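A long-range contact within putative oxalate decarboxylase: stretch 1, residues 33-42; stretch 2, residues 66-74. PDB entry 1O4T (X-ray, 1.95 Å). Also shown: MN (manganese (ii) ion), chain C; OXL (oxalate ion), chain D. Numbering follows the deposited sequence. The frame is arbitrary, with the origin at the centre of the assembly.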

# COMPACT_ATOMS: atom_id res chain seq x y z
N ASN A 33 -5.11 22.29 6.20
CA ASN A 33 -4.01 22.39 7.15
C ASN A 33 -3.84 21.13 7.99
O ASN A 33 -3.74 21.17 9.21
CB ASN A 33 -4.16 23.66 8.02
CG ASN A 33 -4.39 24.89 7.18
OD1 ASN A 33 -5.44 25.52 7.26
ND2 ASN A 33 -3.43 25.20 6.32
N MET A 34 -3.79 19.99 7.29
CA MET A 34 -3.76 18.71 7.95
C MET A 34 -2.49 18.62 8.79
O MET A 34 -1.40 18.83 8.28
CB MET A 34 -3.77 17.58 6.93
CG MET A 34 -3.92 16.21 7.59
SD MET A 34 -3.91 14.89 6.47
CE MET A 34 -4.35 13.69 7.64
N ARG A 35 -2.67 18.30 10.07
CA ARG A 35 -1.59 18.32 11.05
C ARG A 35 -0.78 19.60 11.02
O ARG A 35 0.42 19.57 11.23
CB ARG A 35 -0.68 17.11 10.85
CG ARG A 35 -1.41 15.76 10.85
CD ARG A 35 -2.55 15.66 11.84
NE ARG A 35 -2.09 15.20 13.14
CZ ARG A 35 -2.19 13.95 13.58
NH1 ARG A 35 -1.72 13.64 14.79
NH2 ARG A 35 -2.75 13.00 12.82
N GLY A 36 -1.44 20.72 10.77
CA GLY A 36 -0.75 21.99 10.62
C GLY A 36 0.01 22.21 9.31
O GLY A 36 0.88 23.09 9.26
N GLY A 37 -0.30 21.45 8.25
CA GLY A 37 0.38 21.61 6.95
C GLY A 37 -0.22 22.72 6.09
O GLY A 37 -1.07 23.46 6.55
N LYS A 38 0.22 22.83 4.84
CA LYS A 38 -0.21 23.91 3.94
C LYS A 38 -1.35 23.46 3.02
O LYS A 38 -1.40 22.31 2.60
CB LYS A 38 0.96 24.39 3.07
CG LYS A 38 2.26 24.63 3.87
CD LYS A 38 3.32 25.35 3.06
CE LYS A 38 4.06 24.45 2.10
NZ LYS A 38 5.09 25.21 1.27
N GLY A 39 -2.26 24.39 2.73
CA GLY A 39 -3.36 24.15 1.80
C GLY A 39 -4.29 23.02 2.19
O GLY A 39 -4.40 22.69 3.36
N GLU A 40 -4.96 22.45 1.20
CA GLU A 40 -6.02 21.47 1.39
C GLU A 40 -5.53 20.15 0.81
O GLU A 40 -4.95 20.12 -0.26
CB GLU A 40 -7.29 21.84 0.63
CG GLU A 40 -8.07 23.03 1.15
CD GLU A 40 -9.31 23.33 0.30
OE1 GLU A 40 -9.53 22.60 -0.70
OE2 GLU A 40 -10.07 24.28 0.62
N VAL A 41 -5.87 19.07 1.52
CA VAL A 41 -5.47 17.72 1.23
C VAL A 41 -6.75 16.83 1.16
O VAL A 41 -7.81 17.25 1.62
CB VAL A 41 -4.48 17.37 2.35
CG1 VAL A 41 -4.77 16.07 3.03
CG2 VAL A 41 -3.06 17.55 1.85
N GLU A 42 -6.69 15.69 0.49
CA GLU A 42 -7.83 14.75 0.42
C GLU A 42 -7.42 13.41 0.95
O GLU A 42 -6.36 12.91 0.61
CB GLU A 42 -8.35 14.53 -0.99
CG GLU A 42 -9.04 15.74 -1.58
CD GLU A 42 -10.04 15.35 -2.63
OE1 GLU A 42 -9.71 14.52 -3.52
OE2 GLU A 42 -11.18 15.86 -2.56
N PRO A 66 -0.63 20.44 -5.71
CA PRO A 66 0.57 21.23 -5.77
C PRO A 66 0.60 22.32 -4.71
O PRO A 66 -0.36 23.09 -4.60
CB PRO A 66 0.52 21.82 -7.18
CG PRO A 66 -0.19 20.76 -7.94
CD PRO A 66 -1.23 20.25 -7.04
N GLY A 67 1.67 22.35 -3.93
CA GLY A 67 1.83 23.36 -2.87
C GLY A 67 1.40 22.92 -1.47
O GLY A 67 1.67 23.63 -0.49
N SER A 68 0.72 21.78 -1.37
CA SER A 68 0.13 21.39 -0.11
C SER A 68 1.07 20.45 0.66
O SER A 68 2.03 19.89 0.09
CB SER A 68 -1.24 20.74 -0.32
OG SER A 68 -1.09 19.49 -0.98
N SER A 69 0.79 20.28 1.94
CA SER A 69 1.59 19.40 2.80
C SER A 69 0.76 18.82 3.91
O SER A 69 -0.28 19.38 4.28
CB SER A 69 2.77 20.15 3.41
OG SER A 69 2.39 21.08 4.44
N VAL A 70 1.18 17.66 4.42
CA VAL A 70 0.75 17.20 5.74
C VAL A 70 1.82 17.67 6.70
O VAL A 70 3.00 17.44 6.48
CB VAL A 70 0.67 15.69 5.81
CG1 VAL A 70 0.26 15.26 7.19
CG2 VAL A 70 -0.29 15.15 4.77
N GLY A 71 1.40 18.32 7.78
CA GLY A 71 2.30 19.00 8.69
C GLY A 71 3.03 18.04 9.59
O GLY A 71 2.67 16.88 9.69
N LEU A 72 4.08 18.54 10.24
CA LEU A 72 4.88 17.72 11.13
C LEU A 72 4.04 17.23 12.29
O LEU A 72 3.34 18.01 12.94
CB LEU A 72 6.13 18.50 11.62
CG LEU A 72 7.18 17.77 12.48
CD1 LEU A 72 7.98 16.78 11.64
CD2 LEU A 72 8.13 18.76 13.15
N HIS A 73 4.07 15.91 12.53
CA HIS A 73 3.41 15.32 13.68
C HIS A 73 4.11 14.04 14.05
O HIS A 73 4.80 13.43 13.23
CB HIS A 73 1.95 15.00 13.40
CG HIS A 73 1.78 14.05 12.26
ND1 HIS A 73 2.06 14.41 10.97
CD2 HIS A 73 1.44 12.74 12.23
CE1 HIS A 73 1.87 13.36 10.18
NE2 HIS A 73 1.48 12.34 10.92
N LYS A 74 3.87 13.64 15.28
CA LYS A 74 4.54 12.53 15.93
C LYS A 74 3.62 11.32 16.01
O LYS A 74 2.41 11.46 16.19
CB LYS A 74 4.89 12.94 17.36
CG LYS A 74 5.69 11.92 18.12
CD LYS A 74 6.10 12.49 19.43
CE LYS A 74 6.88 11.48 20.25
NZ LYS A 74 7.18 12.11 21.55
MN MN C . 1.55 10.32 10.15
C1 OXL D . -0.47 10.79 8.29
C2 OXL D . -1.24 10.57 9.51
O1 OXL D . -1.19 10.85 7.15
O2 OXL D . -2.58 10.67 9.40
O3 OXL D . 0.78 10.89 8.29
O4 OXL D . -0.71 10.25 10.58
O HOH W 1 -2.99 20.33 4.53
O HOH W 2 2.40 20.51 12.38
O HOH W 3 -0.15 11.00 15.39
O HOH W 4 3.06 25.93 -0.60

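A loop can dock on a strand with few direct hydrogen bonds when glycines let the backbones approach closely and waters bridge polar atoms across the contact. Putative oxalate decarboxylase illustrates the principle. Three direct hydrogen bonds join residues 33-42 to the strand at 69-74. Ser69 OG, with its side chain in the p rotamer, accepts from Lys38 N at 2.8 Å, and Ser69 N returns a bond of 3.1 Å to Lys38 O. Farther along, Gly71 N donates to Met34 O at 2.9 Å and nearly straight; the same oxygen also accepts from Gly37 N at 2.8 Å, so one carbonyl both closes the turn and ties it to the strand.

Next to the Gly71 bond the glycines meet, with Gly37 CA and Gly71 CA 3.7 Å apart. Neither could carry a side chain here: a CB on Gly37 would clash with Ser69 O, and one on Gly71 with Arg35 O. Their bare CA atoms instead make CA-H...O contacts, Gly71 CA to Arg35 O at 3.2 Å and Gly37 CA to Ser69 O at 3.5 Å.

Water extends the seam. Water 2 donates to both Arg35 O (2.5 Å) and Leu72 O (2.7 Å), while water 4 accepts from Lys38 NZ (2.9 Å) and donates to Gly67 O (2.7 Å).

Side-chain packing completes the contact. Arg35 CG lies over one face of the His73 ring, 4.0 Å from its centroid, in a CH-pi interaction. That ring is doubly fixed: its ND1 donates to Gly71 O at 2.8 Å, which leaves NE2 to bind MN at 2.2 Å, within a coordination shell that includes the oxalate. Elsewhere in the contact, Met34 SD packs against Val70 CG2 at 4.0 Å, an apolar contact between two buried residues.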